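Local coordinates for archaeal flagellar ATP-binding protein FlaH (Methanocaldococcus jannaschii DSM 2661, PDB 4WIA), which probably binds and hydrolyses ATP as a KaiC-like accessory component of the archaellum, with a suggested regulatory role in assembly of that filament, at residues Glu36-Lys40 against Arg185-Phe189; Ser130-Ala134 against Thr162-Leu168. All coordinates share one frame; numbering follows the deposited sequence.

Interaction 1. Residues Glu36-Lys40 against Arg185-Phe189. With SO4 (sulfate ion), chain E; SO4 (sulfate ion), chain F.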
ATOM      1  N   GLU A  36       4.482  17.298  29.398  1.00 66.78           N
ATOM      2  CA  GLU A  36       5.476  16.273  29.155  1.00 67.81           C
ATOM      3  C   GLU A  36       4.885  14.915  29.407  1.00 65.39           C
ATOM      4  O   GLU A  36       4.098  14.774  30.319  1.00 66.85           O
ATOM      5  CB  GLU A  36       6.628  16.433  30.138  1.00 73.76           C
ATOM      6  CG  GLU A  36       7.251  17.810  30.145  1.00 79.98           C
ATOM      7  CD  GLU A  36       8.524  17.886  30.952  1.00 83.72           C
ATOM      8  OE1 GLU A  36       9.360  18.750  30.647  1.00 87.66           O
ATOM      9  OE2 GLU A  36       8.678  17.096  31.905  1.00 89.34           O
ATOM     10  N   SER A  37       5.316  13.916  28.636  1.00 62.99           N
ATOM     11  CA  SER A  37       5.003  12.490  28.891  1.00 63.17           C
ATOM     12  C   SER A  37       3.542  12.094  28.654  1.00 59.98           C
ATOM     13  O   SER A  37       3.120  11.050  29.095  1.00 60.37           O
ATOM     14  CB  SER A  37       5.378  12.101  30.323  1.00 67.21           C
ATOM     15  OG  SER A  37       6.680  12.536  30.630  1.00 70.02           O
ATOM     16  N   THR A  38       2.776  12.945  27.989  1.00 57.80           N
ATOM     17  CA  THR A  38       1.390  12.666  27.734  1.00 56.58           C
ATOM     18  C   THR A  38       1.177  12.017  26.356  1.00 54.67           C
ATOM     19  O   THR A  38       0.036  11.770  25.956  1.00 53.16           O
ATOM     20  CB  THR A  38       0.508  13.917  27.950  1.00 57.03           C
ATOM     21  OG1 THR A  38       0.767  14.924  26.960  1.00 54.64           O
ATOM     22  CG2 THR A  38       0.740  14.494  29.335  1.00 62.46           C
ATOM     23  N   GLY A  39       2.259  11.729  25.631  1.00 53.23           N
ATOM     24  CA  GLY A  39       2.147  10.966  24.388  1.00 50.59           C
ATOM     25  C   GLY A  39       2.139  11.743  23.091  1.00 48.83           C
ATOM     26  O   GLY A  39       1.824  11.194  22.042  1.00 50.12           O
ATOM     27  N   LYS A  40       2.523  13.011  23.115  1.00 48.95           N
ATOM     28  CA  LYS A  40       2.433  13.849  21.911  1.00 46.78           C
ATOM     29  C   LYS A  40       3.331  13.350  20.804  1.00 43.47           C
ATOM     30  O   LYS A  40       2.945  13.275  19.640  1.00 42.58           O
ATOM     31  CB  LYS A  40       2.816  15.316  22.251  1.00 47.40           C
ATOM     32  CG  LYS A  40       2.006  15.945  23.388  1.00 50.38           C
ATOM     33  CD  LYS A  40       2.284  17.455  23.552  1.00 51.52           C
ATOM     34  CE  LYS A  40       3.701  17.773  23.978  1.00 50.37           C
ATOM     35  NZ  LYS A  40       4.026  17.162  25.283  1.00 52.98           N
ATOM     36  N   ARG A 185      -5.823  17.638  22.558  1.00 51.65           N
ATOM     37  CA  ARG A 185      -5.184  17.753  23.859  1.00 55.41           C
ATOM     38  C   ARG A 185      -4.906  16.395  24.464  1.00 54.89           C
ATOM     39  O   ARG A 185      -5.801  15.552  24.529  1.00 57.58           O
ATOM     40  CB  ARG A 185      -6.046  18.602  24.797  1.00 60.37           C
ATOM     41  CG  ARG A 185      -5.562  18.637  26.235  1.00 66.62           C
ATOM     42  CD  ARG A 185      -6.220  19.744  27.007  1.00 75.29           C
ATOM     43  NE  ARG A 185      -6.204  19.479  28.436  1.00 86.86           N
ATOM     44  CZ  ARG A 185      -5.250  19.869  29.294  1.00 92.17           C
ATOM     45  NH1 ARG A 185      -4.185  20.577  28.907  1.00 94.52           N
ATOM     46  NH2 ARG A 185      -5.369  19.547  30.579  1.00 94.80           N
ATOM     47  N   THR A 186      -3.676  16.201  24.927  1.00 56.49           N
ATOM     48  CA  THR A 186      -3.245  14.936  25.513  1.00 59.01           C
ATOM     49  C   THR A 186      -3.059  15.032  27.021  1.00 63.32           C
ATOM     50  O   THR A 186      -2.603  16.054  27.505  1.00 66.08           O
ATOM     51  CB  THR A 186      -1.946  14.433  24.884  1.00 56.30           C
ATOM     52  OG1 THR A 186      -0.934  15.419  24.987  1.00 59.21           O
ATOM     53  CG2 THR A 186      -2.157  14.133  23.440  1.00 54.45           C
ATOM     54  N   GLU A 187      -3.442  13.964  27.738  1.00 65.97           N
ATOM     55  CA  GLU A 187      -3.175  13.797  29.173  1.00 68.63           C
ATOM     56  C   GLU A 187      -2.929  12.331  29.523  1.00 67.61           C
ATOM     57  O   GLU A 187      -3.193  11.423  28.736  1.00 65.67           O
ATOM     58  CB  GLU A 187      -4.323  14.304  30.060  1.00 74.44           C
ATOM     59  CG  GLU A 187      -4.571  15.813  29.963  1.00 76.85           C
ATOM     60  CD  GLU A 187      -5.324  16.478  31.121  1.00 81.00           C
ATOM     61  OE1 GLU A 187      -5.067  16.320  32.327  1.00 85.42           O
ATOM     62  OE2 GLU A 187      -6.207  17.268  30.806  1.00 86.88           O
ATOM     63  N   LEU A 188      -2.421  12.131  30.722  1.00 66.62           N
ATOM     64  CA  LEU A 188      -2.313  10.828  31.293  1.00 67.45           C
ATOM     65  C   LEU A 188      -3.425  10.681  32.300  1.00 68.51           C
ATOM     66  O   LEU A 188      -3.838  11.649  32.915  1.00 69.26           O
ATOM     67  CB  LEU A 188      -0.994  10.658  32.028  1.00 70.63           C
ATOM     68  CG  LEU A 188       0.264  10.549  31.185  1.00 70.42           C
ATOM     69  CD1 LEU A 188       1.447  10.384  32.144  1.00 71.94           C
ATOM     70  CD2 LEU A 188       0.226   9.403  30.188  1.00 69.59           C
ATOM     71  N   PHE A 189      -3.932   9.466  32.445  1.00 67.20           N
ATOM     72  CA  PHE A 189      -4.883   9.164  33.502  1.00 69.70           C
ATOM     73  C   PHE A 189      -4.761   7.689  33.802  1.00 69.61           C
ATOM     74  O   PHE A 189      -4.238   6.916  32.988  1.00 65.87           O
ATOM     75  CB  PHE A 189      -6.310   9.537  33.089  1.00 68.77           C
ATOM     76  CG  PHE A 189      -6.931   8.565  32.094  1.00 66.19           C
ATOM     77  CD1 PHE A 189      -6.488   8.496  30.785  1.00 61.95           C
ATOM     78  CD2 PHE A 189      -7.950   7.725  32.490  1.00 68.41           C
ATOM     79  CE1 PHE A 189      -7.058   7.628  29.885  1.00 60.63           C
ATOM     80  CE2 PHE A 189      -8.517   6.838  31.601  1.00 66.53           C
ATOM     81  CZ  PHE A 189      -8.075   6.788  30.298  1.00 62.60           C
TER
HETATM   82  S   SO4 E 302       5.341  13.490  25.095  1.00 51.18           S
HETATM   83  O1  SO4 E 302       4.024  14.098  25.497  1.00 43.92           O
HETATM   84  O2  SO4 E 302       5.314  12.062  25.388  1.00 53.41           O
HETATM   85  O3  SO4 E 302       5.664  13.530  23.645  1.00 42.03           O
HETATM   86  O4  SO4 E 302       6.231  14.225  25.991  1.00 49.09           O
HETATM   87  S   SO4 F 303       7.404  18.232  25.564  1.00 62.41           S
HETATM   88  O1  SO4 F 303       6.096  18.110  26.227  1.00 62.14           O
HETATM   89  O2  SO4 F 303       8.331  17.061  25.651  1.00 54.89           O
HETATM   90  O3  SO4 F 303       7.996  19.348  26.350  1.00 67.10           O
HETATM   91  O4  SO4 F 303       7.314  18.565  24.090  1.00 53.64           O
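Thr38 and Thr186 meet through their hydroxyls: Thr186 OG1 donates to Thr38 OG1 at 2.7 Å. Thr38 OG1 in turn bonds to the carbonyl O of Glu35, so this buried oxygen links strand 182-191 to the start of the loop that Thr38 helps to form. Beside this bond, the CB and CG2 of Thr38 rest over the strand backbone at Glu187. Further along, Leu188 turns its isopropyl end to the backbone of the loop, with CD2 3.5 Å from the carbonyl O of Ser37.

Lys40 can be followed from root to tip. Its CB lies 3.6 Å from O3 of the chain E sulfate. CG passes across Thr186 at 3.4 Å from OG1, the side chains crossing at about a right angle, and CD is still 4.1 Å from that same Thr186 OG1. Two successive bends (chi3 -65°, chi4 -60°) then curl the chain back over the loop. CE therefore comes to 3.3 Å from O1 of the chain F sulfate, and NZ reaches O1 of the chain E sulfate at 3.1 Å. NZ also bonds to the carbonyl O of Gly34; its approach to the chain F ion is too short to be trusted in detail.

The chain E sulfate sits in a nest of main-chain N-H groups. Of the main-chain bonds from residues 37-40, that of Lys40 N is the straightest, 3.0 Å to O1 with an N-H...O angle of 167°; Ser37 N and Gly39 N contribute others, and Thr38 N adds a weak one. An anion wrapped by backbone amides and a returning lysine between a strand and a helix is the signature of the P-loop (Walker A), consistent with the ATP-binding role inferred for Thr38 and Lys40.

Interaction 2. Residues Ser130-Ala134 against Thr162-Leu168; sequences SALIA and TVNPKEL. With SO4 (sulfate ion), chain F.
With chi1 at 70°, Ser130 holds OG between its own backbone N and carbonyl carbon, aimed at Asn164 and Glu167; Glu167, extended beyond CG (chi2 -174°), brings its carboxylate to the same hydroxyl. Asn164 N donates to Ser130 OG at 2.9 Å, almost straight at 174°. The same hydroxyl donates to Glu167 OE2, but at 2.4 Å the pair is unusually close, and the detail of this bond is doubtful. Ser128 OG is a further partner of Ser130 OG.

The carboxylate lies over the first turn of helix 129-134. OE2 is 2.9 Å from Ala131 N, yet the angle is too poor for a hydrogen bond, and that amide is bonded to Ser128 OG instead. The other oxygen, OE1, packs against Ala131 CB at 3.6 Å. A negative group beside the amino end of a helix would probably be stabilised electrostatically.

Leu168 supplies the apolar half, its two methyls dividing the helix surface between them. CD1 lies 3.9 Å from Ser130 CB, whereas CD2 touches Ala134 CB at 3.8 Å and Ile133 CG2 at 4.0 Å, so one branched end spans a full helical turn. Asn164 faces another way: its OD1 accepts from Lys166 N, which stands above the carbonyl plane, in an Asx turn that helps to hold the amide, and ND2 donates to O3 of the chain F sulfate at 2.9 Å.

The contact thus joins helix 129-134 to the carboxyl end of strand 158-163 and the turn that follows it; a weak bond from Ser130 N to Thr162 O adds to the join. Helix 170-179 packs on Val163 and Leu168 through Leu173, helix 108-114 covers Ile133 through Leu109, and Thr162, bonded to Asp127, faces helix 40-53.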
ATOM      1  N   SER A 130       6.522  24.466  20.541  1.00 55.98           N
ATOM      2  CA  SER A 130       6.583  25.276  21.762  1.00 61.03           C
ATOM      3  C   SER A 130       8.032  25.543  22.223  1.00 62.20           C
ATOM      4  O   SER A 130       8.349  26.677  22.616  1.00 66.10           O
ATOM      5  CB  SER A 130       5.719  24.705  22.902  1.00 62.16           C
ATOM      6  OG  SER A 130       6.228  23.498  23.433  1.00 58.32           O
ATOM      7  N   ALA A 131       8.922  24.550  22.133  1.00 60.18           N
ATOM      8  CA  ALA A 131      10.340  24.780  22.458  1.00 60.65           C
ATOM      9  C   ALA A 131      10.982  25.780  21.482  1.00 63.66           C
ATOM     10  O   ALA A 131      11.763  26.649  21.895  1.00 70.26           O
ATOM     11  CB  ALA A 131      11.115  23.492  22.460  1.00 57.82           C
ATOM     12  N   LEU A 132      10.640  25.701  20.197  1.00 61.13           N
ATOM     13  CA  LEU A 132      11.214  26.614  19.194  1.00 57.07           C
ATOM     14  C   LEU A 132      10.750  28.050  19.385  1.00 60.77           C
ATOM     15  O   LEU A 132      11.533  28.982  19.189  1.00 63.19           O
ATOM     16  CB  LEU A 132      10.836  26.144  17.798  1.00 55.12           C
ATOM     17  CG  LEU A 132      11.480  24.828  17.361  1.00 53.47           C
ATOM     18  CD1 LEU A 132      10.851  24.267  16.095  1.00 51.41           C
ATOM     19  CD2 LEU A 132      12.987  24.957  17.140  1.00 55.40           C
ATOM     20  N   ILE A 133       9.483  28.251  19.746  1.00 59.38           N
ATOM     21  CA  ILE A 133       9.009  29.591  20.063  1.00 62.47           C
ATOM     22  C   ILE A 133       9.672  30.103  21.342  1.00 67.40           C
ATOM     23  O   ILE A 133      10.271  31.179  21.352  1.00 73.64           O
ATOM     24  CB  ILE A 133       7.481  29.642  20.215  1.00 61.04           C
ATOM     25  CG1 ILE A 133       6.856  29.248  18.868  1.00 57.47           C
ATOM     26  CG2 ILE A 133       7.033  31.039  20.655  1.00 64.26           C
ATOM     27  CD1 ILE A 133       5.375  28.875  18.888  1.00 57.04           C
ATOM     28  N   ALA A 134       9.580  29.321  22.412  1.00 67.73           N
ATOM     29  CA  ALA A 134      10.028  29.755  23.734  1.00 71.42           C
ATOM     30  C   ALA A 134      11.496  30.129  23.747  1.00 73.33           C
ATOM     31  O   ALA A 134      11.901  30.927  24.568  1.00 76.50           O
ATOM     32  CB  ALA A 134       9.752  28.676  24.769  1.00 71.94           C
ATOM     33  N   THR A 162       3.596  19.913  18.108  1.00 48.39           N
ATOM     34  CA  THR A 162       3.319  19.697  19.511  1.00 48.58           C
ATOM     35  C   THR A 162       3.618  20.972  20.324  1.00 49.70           C
ATOM     36  O   THR A 162       4.544  21.705  20.025  1.00 47.06           O
ATOM     37  CB  THR A 162       4.110  18.523  20.058  1.00 47.09           C
ATOM     38  OG1 THR A 162       5.490  18.844  20.064  1.00 45.65           O
ATOM     39  CG2 THR A 162       3.899  17.271  19.169  1.00 47.77           C
ATOM     40  N   VAL A 163       2.845  21.144  21.385  1.00 51.78           N
ATOM     41  CA  VAL A 163       2.947  22.262  22.253  1.00 53.66           C
ATOM     42  C   VAL A 163       2.925  21.770  23.694  1.00 57.11           C
ATOM     43  O   VAL A 163       1.998  21.044  24.086  1.00 59.00           O
ATOM     44  CB  VAL A 163       1.717  23.144  22.038  1.00 55.18           C
ATOM     45  CG1 VAL A 163       1.616  24.222  23.127  1.00 59.88           C
ATOM     46  CG2 VAL A 163       1.732  23.763  20.658  1.00 54.84           C
ATOM     47  N   ASN A 164       3.937  22.129  24.477  1.00 60.15           N
ATOM     48  CA  ASN A 164       3.909  21.906  25.911  1.00 62.00           C
ATOM     49  C   ASN A 164       3.471  23.196  26.567  1.00 66.89           C
ATOM     50  O   ASN A 164       4.186  24.178  26.516  1.00 68.45           O
ATOM     51  CB  ASN A 164       5.280  21.470  26.410  1.00 62.97           C
ATOM     52  CG  ASN A 164       5.332  21.285  27.932  1.00 69.72           C
ATOM     53  OD1 ASN A 164       4.455  21.725  28.680  1.00 71.89           O
ATOM     54  ND2 ASN A 164       6.381  20.624  28.394  1.00 71.46           N
ATOM     55  N   PRO A 165       2.286  23.213  27.189  1.00 70.35           N
ATOM     56  CA  PRO A 165       1.784  24.504  27.658  1.00 74.21           C
ATOM     57  C   PRO A 165       2.626  25.135  28.773  1.00 77.63           C
ATOM     58  O   PRO A 165       2.494  26.330  29.006  1.00 78.68           O
ATOM     59  CB  PRO A 165       0.355  24.176  28.155  1.00 74.80           C
ATOM     60  CG  PRO A 165       0.371  22.719  28.453  1.00 72.52           C
ATOM     61  CD  PRO A 165       1.337  22.122  27.468  1.00 70.77           C
ATOM     62  N   LYS A 166       3.486  24.345  29.428  1.00 76.76           N
ATOM     63  CA  LYS A 166       4.405  24.871  30.440  1.00 79.19           C
ATOM     64  C   LYS A 166       5.512  25.796  29.904  1.00 78.25           C
ATOM     65  O   LYS A 166       6.243  26.455  30.669  1.00 77.61           O
ATOM     66  CB  LYS A 166       5.050  23.748  31.228  1.00 81.22           C
ATOM     67  CG  LYS A 166       4.122  23.138  32.256  1.00 85.86           C
ATOM     68  CD  LYS A 166       4.655  21.811  32.789  1.00 88.42           C
ATOM     69  CE  LYS A 166       4.132  21.501  34.173  1.00 93.82           C
ATOM     70  NZ  LYS A 166       4.742  22.417  35.175  1.00 99.42           N
ATOM     71  N   GLU A 167       5.641  25.822  28.596  1.00 74.94           N
ATOM     72  CA  GLU A 167       6.769  26.455  27.972  1.00 75.63           C
ATOM     73  C   GLU A 167       6.328  27.805  27.476  1.00 76.26           C
ATOM     74  O   GLU A 167       7.177  28.605  27.157  1.00 81.52           O
ATOM     75  CB  GLU A 167       7.278  25.636  26.786  1.00 74.75           C
ATOM     76  CG  GLU A 167       8.255  24.507  27.105  1.00 77.09           C
ATOM     77  CD  GLU A 167       8.835  23.810  25.859  1.00 75.82           C
ATOM     78  OE1 GLU A 167       9.998  23.351  25.921  1.00 85.60           O
ATOM     79  OE2 GLU A 167       8.161  23.685  24.831  1.00 67.02           O
ATOM     80  N   LEU A 168       5.020  28.073  27.421  1.00 73.98           N
ATOM     81  CA  LEU A 168       4.516  29.314  26.855  1.00 72.02           C
ATOM     82  C   LEU A 168       3.395  29.897  27.687  1.00 76.15           C
ATOM     83  O   LEU A 168       2.626  29.154  28.302  1.00 73.85           O
ATOM     84  CB  LEU A 168       3.976  29.065  25.456  1.00 66.99           C
ATOM     85  CG  LEU A 168       4.948  28.495  24.438  1.00 62.69           C
ATOM     86  CD1 LEU A 168       4.182  28.235  23.157  1.00 59.94           C
ATOM     87  CD2 LEU A 168       6.110  29.427  24.182  1.00 63.76           C
TER
HETATM   88  S   SO4 F 303       7.404  18.232  25.564  1.00 62.41           S
HETATM   89  O1  SO4 F 303       6.096  18.110  26.227  1.00 62.14           O
HETATM   90  O2  SO4 F 303       8.331  17.061  25.651  1.00 54.89           O
HETATM   91  O3  SO4 F 303       7.996  19.348  26.350  1.00 67.10           O
HETATM   92  O4  SO4 F 303       7.314  18.565  24.090  1.00 53.64           O

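Overall arrangement
Both contacts reach one large mixed sheet: strand 29-33, which leads into the P-loop, lies between strand 182-191 of interaction 1 and strand 158-163 of interaction 2, and the centres of the two contacts are about 14 Å apart. Interaction 1 is only partly buried and depends on main-chain amides, hydroxyls and a lysine facing an anion; interaction 2 is buried, combining a serine-centred polar cluster with leucine packing. They touch directly: Lys40 CD lies 3.6 Å from Val163 O, and Glu36 CG packs on Asn164 ND2 at 3.4 Å. The chain F sulfate is shared between them, and Gln64, an inferred ATP-binding residue, also bonds to it. In sequence, interaction 2 is nested inside interaction 1.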